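Local coordinates for probable uracil-DNA glycosylase (Acanthamoeba polyphaga mimivirus, PDB 5X55), which belongs to the uracil-DNA glycosylase superfamily, a group of DNA repair proteins built around a central parallel beta-sheet flanked by helices, at residues I164-L178 with I247-V261. Sequence-based numbering, arbitrary orientation.
Sequences IVPYPELLFNTMNVL and ILQGTFMINSAFTTV
T174 meets the backbone of strand 251-255 with both of its branches. Its hydroxyl OG1 donates to M253 O at 2.8 Å, from above the carbonyl plane. With chi1 at -53°, OG1 lies anti to the carbonyl carbon and CG2 anti to the backbone N, which sends the methyl to F252 CD1, 3.5 Å away, and I247 CG2. A small beta-branched residue suits this buried place, because one branch bonds the strand while the other packs on apolar carbon. The F252 side chain, its CG anti to the backbone N, brings its ring up to helix 173-177, where M175 CG lies at the ring edge, 3.7 Å from F252 CZ, while I254 CG2 sits over one face. At the helix's C-terminal end, V177 CG1 reaches I247 CG2 and L248 CD2, and the L178 fork packs on the Schellman turn that ends helix 244-248, its CD1 3.5 Å from G250 CA. G250, the C-prime residue, takes a positive phi that suits glycine. Farther along, the F172 and F258 rings meet obliquely, planes at 68°; L171 O lies at the F258 ring edge, 3.7 Å from F258 CD2, and L171 CD1 touches both F258 CB and T259 CG2. Beyond them V165 and T260 form an antiparallel hydrogen-bonded pair, V165 N to T260 O and T260 N to V165 O both 2.9 Å. Their CG2 methyls lie side by side, while T260 OG1 bonds E264 O. The pairing stops at V165; P166 follows a cis peptide bond and has no N-H to offer. Strand 251-255 is an outermost strand of the parallel sheet, bonded to strand 185-189; helix 173-177 runs nearly antiparallel to it (157°), with helix 98-102 against V177 and I247 and helix 273-286 against F252, I254 and F258.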
loop_
_atom_site.group_PDB
_atom_site.type_symbol
_atom_site.label_atom_id
_atom_site.label_comp_id
_atom_site.label_asym_id
_atom_site.label_seq_id
_atom_site.Cartn_x
_atom_site.Cartn_y
_atom_site.Cartn_z
ATOM N N ILE A 164 14.389 9.904 -4.225
ATOM C CA ILE A 164 13.202 9.068 -4.311
ATOM C C ILE A 164 13.063 8.227 -3.052
ATOM O O ILE A 164 14.049 7.693 -2.535
ATOM C CB ILE A 164 13.296 8.191 -5.562
ATOM C CG1 ILE A 164 13.402 9.086 -6.804
ATOM C CG2 ILE A 164 12.139 7.207 -5.600
ATOM C CD1 ILE A 164 13.498 8.320 -8.116
ATOM N N VAL A 165 11.841 8.147 -2.529
ATOM C CA VAL A 165 11.483 7.291 -1.401
ATOM C C VAL A 165 10.262 6.484 -1.832
ATOM O O VAL A 165 9.491 6.950 -2.689
ATOM C CB VAL A 165 11.205 8.103 -0.124
ATOM C CG1 VAL A 165 12.453 8.863 0.316
ATOM C CG2 VAL A 165 10.000 9.064 -0.328
ATOM N N PRO A 166 10.071 5.251 -1.338
ATOM C CA PRO A 166 11.008 4.522 -0.475
ATOM C C PRO A 166 12.252 4.070 -1.243
ATOM O O PRO A 166 12.241 4.145 -2.470
ATOM C CB PRO A 166 10.187 3.313 -0.016
ATOM C CG PRO A 166 9.277 3.046 -1.188
ATOM C CD PRO A 166 8.888 4.434 -1.675
ATOM N N TYR A 167 13.290 3.619 -0.525
ATOM C CA TYR A 167 14.504 3.119 -1.153
ATOM C C TYR A 167 14.200 1.849 -1.946
ATOM O O TYR A 167 13.201 1.168 -1.689
ATOM C CB TYR A 167 15.576 2.862 -0.098
ATOM C CG TYR A 167 16.165 4.137 0.488
ATOM C CD1 TYR A 167 15.847 5.381 -0.045
ATOM C CD2 TYR A 167 17.045 4.094 1.562
ATOM C CE1 TYR A 167 16.378 6.529 0.474
ATOM C CE2 TYR A 167 17.584 5.249 2.094
ATOM C CZ TYR A 167 17.242 6.463 1.545
ATOM O OH TYR A 167 17.760 7.619 2.063
ATOM N N PRO A 168 15.033 1.531 -2.944
ATOM C CA PRO A 168 14.630 0.507 -3.917
ATOM C C PRO A 168 14.532 -0.894 -3.330
ATOM O O PRO A 168 13.718 -1.686 -3.807
ATOM C CB PRO A 168 15.702 0.608 -5.016
ATOM C CG PRO A 168 16.764 1.444 -4.483
ATOM C CD PRO A 168 16.255 2.248 -3.356
ATOM N N GLU A 169 15.306 -1.225 -2.300
ATOM C CA GLU A 169 15.117 -2.531 -1.691
ATOM C C GLU A 169 13.811 -2.616 -0.915
ATOM O O GLU A 169 13.409 -3.722 -0.536
ATOM C CB GLU A 169 16.289 -2.870 -0.768
ATOM C CG GLU A 169 17.658 -2.877 -1.462
ATOM C CD GLU A 169 18.806 -3.178 -0.494
ATOM O OE1 GLU A 169 19.093 -4.385 -0.268
ATOM O OE2 GLU A 169 19.402 -2.217 0.057
ATOM N N LEU A 170 13.137 -1.487 -0.681
ATOM C CA LEU A 170 11.816 -1.485 -0.063
ATOM C C LEU A 170 10.690 -1.186 -1.047
ATOM O O LEU A 170 9.518 -1.249 -0.658
ATOM C CB LEU A 170 11.773 -0.471 1.073
ATOM C CG LEU A 170 12.840 -0.671 2.132
ATOM C CD1 LEU A 170 12.721 0.429 3.179
ATOM C CD2 LEU A 170 12.650 -2.043 2.748
ATOM N N LEU A 171 11.017 -0.871 -2.301
ATOM C CA LEU A 171 10.022 -0.407 -3.265
ATOM C C LEU A 171 8.834 -1.360 -3.384
ATOM O O LEU A 171 7.671 -0.934 -3.432
ATOM C CB LEU A 171 10.688 -0.233 -4.631
ATOM C CG LEU A 171 9.721 0.187 -5.737
ATOM C CD1 LEU A 171 9.159 1.558 -5.405
ATOM C CD2 LEU A 171 10.411 0.180 -7.090
ATOM N N PHE A 172 9.110 -2.655 -3.469
ATOM C CA PHE A 172 8.075 -3.656 -3.684
ATOM C C PHE A 172 7.871 -4.508 -2.430
ATOM O O PHE A 172 7.553 -5.697 -2.521
ATOM C CB PHE A 172 8.427 -4.531 -4.887
ATOM C CG PHE A 172 8.371 -3.818 -6.220
ATOM C CD1 PHE A 172 7.300 -3.002 -6.553
ATOM C CD2 PHE A 172 9.395 -3.988 -7.155
ATOM C CE1 PHE A 172 7.246 -2.347 -7.806
ATOM C CE2 PHE A 172 9.358 -3.346 -8.399
ATOM C CZ PHE A 172 8.264 -2.523 -8.726
ATOM N N ASN A 173 8.050 -3.886 -1.262
ATOM C CA ASN A 173 8.094 -4.583 0.024
ATOM C C ASN A 173 6.898 -5.508 0.234
ATOM O O ASN A 173 7.057 -6.684 0.599
ATOM C CB ASN A 173 8.156 -3.546 1.146
ATOM C CG ASN A 173 8.994 -3.994 2.310
ATOM O OD1 ASN A 173 9.658 -5.033 2.264
ATOM N ND2 ASN A 173 8.992 -3.196 3.364
ATOM N N THR A 174 5.685 -4.985 0.045
ATOM C CA THR A 174 4.498 -5.798 0.298
ATOM C C THR A 174 4.439 -7.002 -0.632
ATOM O O THR A 174 4.034 -8.092 -0.215
ATOM C CB THR A 174 3.236 -4.955 0.166
ATOM O OG1 THR A 174 3.364 -3.801 1.002
ATOM C CG2 THR A 174 2.034 -5.753 0.645
ATOM N N MET A 175 4.856 -6.833 -1.888
ATOM C CA MET A 175 4.891 -7.960 -2.825
ATOM C C MET A 175 5.986 -8.949 -2.468
ATOM O O MET A 175 5.832 -10.153 -2.692
ATOM C CB MET A 175 5.088 -7.460 -4.265
ATOM C CG MET A 175 3.896 -6.616 -4.768
ATOM S SD MET A 175 4.239 -5.493 -6.136
ATOM C CE MET A 175 4.513 -6.671 -7.463
ATOM N N ASN A 176 7.100 -8.467 -1.923
ATOM C CA ASN A 176 8.155 -9.386 -1.525
ATOM C C ASN A 176 7.757 -10.183 -0.293
ATOM O O ASN A 176 8.209 -11.322 -0.129
ATOM C CB ASN A 176 9.460 -8.618 -1.313
ATOM C CG ASN A 176 10.071 -8.163 -2.638
ATOM O OD1 ASN A 176 10.013 -8.899 -3.623
ATOM N ND2 ASN A 176 10.628 -6.949 -2.676
ATOM N N VAL A 177 6.899 -9.627 0.564
ATOM C CA VAL A 177 6.369 -10.436 1.659
ATOM C C VAL A 177 5.294 -11.395 1.156
ATOM O O VAL A 177 5.277 -12.561 1.536
ATOM C CB VAL A 177 5.825 -9.555 2.798
ATOM C CG1 VAL A 177 5.171 -10.440 3.847
ATOM C CG2 VAL A 177 6.919 -8.730 3.423
ATOM N N LEU A 178 4.384 -10.935 0.296
ATOM C CA LEU A 178 3.163 -11.690 -0.016
ATOM C C LEU A 178 3.092 -12.124 -1.462
ATOM O O LEU A 178 2.855 -11.274 -2.344
ATOM C CB LEU A 178 1.927 -10.858 0.289
ATOM C CG LEU A 178 1.343 -10.891 1.685
ATOM C CD1 LEU A 178 0.061 -10.048 1.681
ATOM C CD2 LEU A 178 1.089 -12.339 2.054
ATOM N N ILE A 247 0.691 -7.568 7.380
ATOM C CA ILE A 247 1.085 -7.880 6.015
ATOM C C ILE A 247 1.506 -9.330 5.911
ATOM O O ILE A 247 1.150 -10.021 4.947
ATOM C CB ILE A 247 2.192 -6.917 5.561
ATOM C CG1 ILE A 247 1.655 -5.480 5.555
ATOM C CG2 ILE A 247 2.787 -7.324 4.187
ATOM C CD1 ILE A 247 2.760 -4.461 5.572
ATOM N N LEU A 248 2.231 -9.831 6.921
ATOM C CA LEU A 248 2.646 -11.235 6.913
ATOM C C LEU A 248 1.453 -12.184 6.887
ATOM O O LEU A 248 1.578 -13.314 6.403
ATOM C CB LEU A 248 3.521 -11.521 8.125
ATOM C CG LEU A 248 4.934 -10.951 8.025
ATOM C CD1 LEU A 248 5.511 -10.650 9.408
ATOM C CD2 LEU A 248 5.843 -11.914 7.243
ATOM N N GLN A 249 0.295 -11.744 7.391
ATOM C CA GLN A 249 -0.923 -12.547 7.441
ATOM C C GLN A 249 -1.836 -12.322 6.242
ATOM O O GLN A 249 -3.000 -12.737 6.275
ATOM C CB GLN A 249 -1.698 -12.267 8.733
ATOM C CG GLN A 249 -0.933 -12.612 10.040
ATOM C CD GLN A 249 -1.699 -12.189 11.278
ATOM O OE1 GLN A 249 -2.695 -12.811 11.657
ATOM N NE2 GLN A 249 -1.268 -11.091 11.886
ATOM N N GLY A 250 -1.348 -11.677 5.190
ATOM C CA GLY A 250 -2.109 -11.542 3.970
ATOM C C GLY A 250 -2.794 -10.208 3.747
ATOM O O GLY A 250 -3.649 -10.123 2.861
ATOM N N THR A 251 -2.443 -9.166 4.499
ATOM C CA THR A 251 -2.961 -7.828 4.241
ATOM C C THR A 251 -2.034 -7.136 3.237
ATOM O O THR A 251 -0.910 -6.748 3.579
ATOM C CB THR A 251 -3.093 -7.024 5.534
ATOM O OG1 THR A 251 -3.620 -7.866 6.566
ATOM C CG2 THR A 251 -4.066 -5.863 5.318
ATOM N N PHE A 252 -2.512 -6.971 2.002
ATOM C CA PHE A 252 -1.707 -6.440 0.895
ATOM C C PHE A 252 -1.847 -4.920 0.884
ATOM O O PHE A 252 -2.727 -4.355 0.237
ATOM C CB PHE A 252 -2.162 -7.059 -0.423
ATOM C CG PHE A 252 -1.275 -6.758 -1.610
ATOM C CD1 PHE A 252 -0.012 -7.326 -1.719
ATOM C CD2 PHE A 252 -1.737 -5.966 -2.652
ATOM C CE1 PHE A 252 0.791 -7.089 -2.825
ATOM C CE2 PHE A 252 -0.935 -5.721 -3.769
ATOM C CZ PHE A 252 0.338 -6.285 -3.851
ATOM N N MET A 253 -0.962 -4.251 1.600
ATOM C CA MET A 253 -1.067 -2.815 1.839
ATOM C C MET A 253 -0.044 -2.128 0.955
ATOM O O MET A 253 1.135 -2.057 1.303
ATOM C CB MET A 253 -0.831 -2.487 3.311
ATOM C CG MET A 253 -1.683 -3.303 4.290
ATOM S SD MET A 253 -1.430 -2.768 6.006
ATOM C CE MET A 253 -2.212 -1.144 5.915
ATOM N N ILE A 254 -0.500 -1.603 -0.181
ATOM C CA ILE A 254 0.357 -0.899 -1.124
ATOM C C ILE A 254 -0.170 0.520 -1.330
ATOM O O ILE A 254 -1.333 0.828 -1.061
ATOM C CB ILE A 254 0.437 -1.631 -2.479
ATOM C CG1 ILE A 254 -0.965 -1.765 -3.075
ATOM C CG2 ILE A 254 1.079 -2.991 -2.331
ATOM C CD1 ILE A 254 -0.975 -2.107 -4.541
ATOM N N ASN A 255 0.709 1.380 -1.837
ATOM C CA ASN A 255 0.361 2.714 -2.300
ATOM C C ASN A 255 0.191 2.693 -3.821
ATOM O O ASN A 255 1.028 2.132 -4.530
ATOM C CB ASN A 255 1.442 3.712 -1.896
ATOM C CG ASN A 255 1.517 3.929 -0.388
ATOM O OD1 ASN A 255 0.502 4.162 0.256
ATOM N ND2 ASN A 255 2.721 3.870 0.174
ATOM N N SER A 256 -0.888 3.310 -4.324
ATOM C CA SER A 256 -1.104 3.320 -5.769
ATOM C C SER A 256 0.005 4.073 -6.510
ATOM O O SER A 256 0.294 3.767 -7.672
ATOM C CB SER A 256 -2.465 3.930 -6.081
ATOM O OG SER A 256 -2.542 5.251 -5.572
ATOM N N ALA A 257 0.627 5.060 -5.867
ATOM C CA ALA A 257 1.864 5.669 -6.341
ATOM C C ALA A 257 3.008 5.075 -5.530
ATOM O O ALA A 257 3.131 5.340 -4.329
ATOM C CB ALA A 257 1.836 7.189 -6.197
ATOM N N PHE A 258 3.863 4.300 -6.181
ATOM C CA PHE A 258 4.874 3.586 -5.416
ATOM C C PHE A 258 6.018 4.466 -4.930
ATOM O O PHE A 258 6.749 4.035 -4.027
ATOM C CB PHE A 258 5.417 2.412 -6.240
ATOM C CG PHE A 258 4.504 1.210 -6.244
ATOM C CD1 PHE A 258 3.291 1.242 -6.916
ATOM C CD2 PHE A 258 4.848 0.064 -5.559
ATOM C CE1 PHE A 258 2.451 0.133 -6.912
ATOM C CE2 PHE A 258 4.013 -1.043 -5.552
ATOM C CZ PHE A 258 2.820 -1.011 -6.228
ATOM N N THR A 259 6.193 5.672 -5.472
ATOM C CA THR A 259 7.307 6.525 -5.077
ATOM C C THR A 259 6.856 7.968 -4.891
ATOM O O THR A 259 5.813 8.389 -5.387
ATOM C CB THR A 259 8.439 6.506 -6.115
ATOM O OG1 THR A 259 7.914 6.885 -7.394
ATOM C CG2 THR A 259 9.053 5.120 -6.215
ATOM N N THR A 260 7.671 8.725 -4.163
ATOM C CA THR A 260 7.642 10.171 -4.213
ATOM C C THR A 260 9.071 10.656 -3.998
ATOM O O THR A 260 10.021 9.876 -4.068
ATOM C CB THR A 260 6.622 10.735 -3.210
ATOM O OG1 THR A 260 6.452 12.141 -3.440
ATOM C CG2 THR A 260 7.028 10.468 -1.749
ATOM N N VAL A 261 9.235 11.952 -3.780
ATOM C CA VAL A 261 10.533 12.542 -3.465
ATOM C C VAL A 261 10.503 12.945 -2.004
ATOM O O VAL A 261 9.480 13.442 -1.511
ATOM C CB VAL A 261 10.857 13.754 -4.370
ATOM C CG1 VAL A 261 12.123 14.467 -3.901
ATOM C CG2 VAL A 261 11.014 13.311 -5.814
#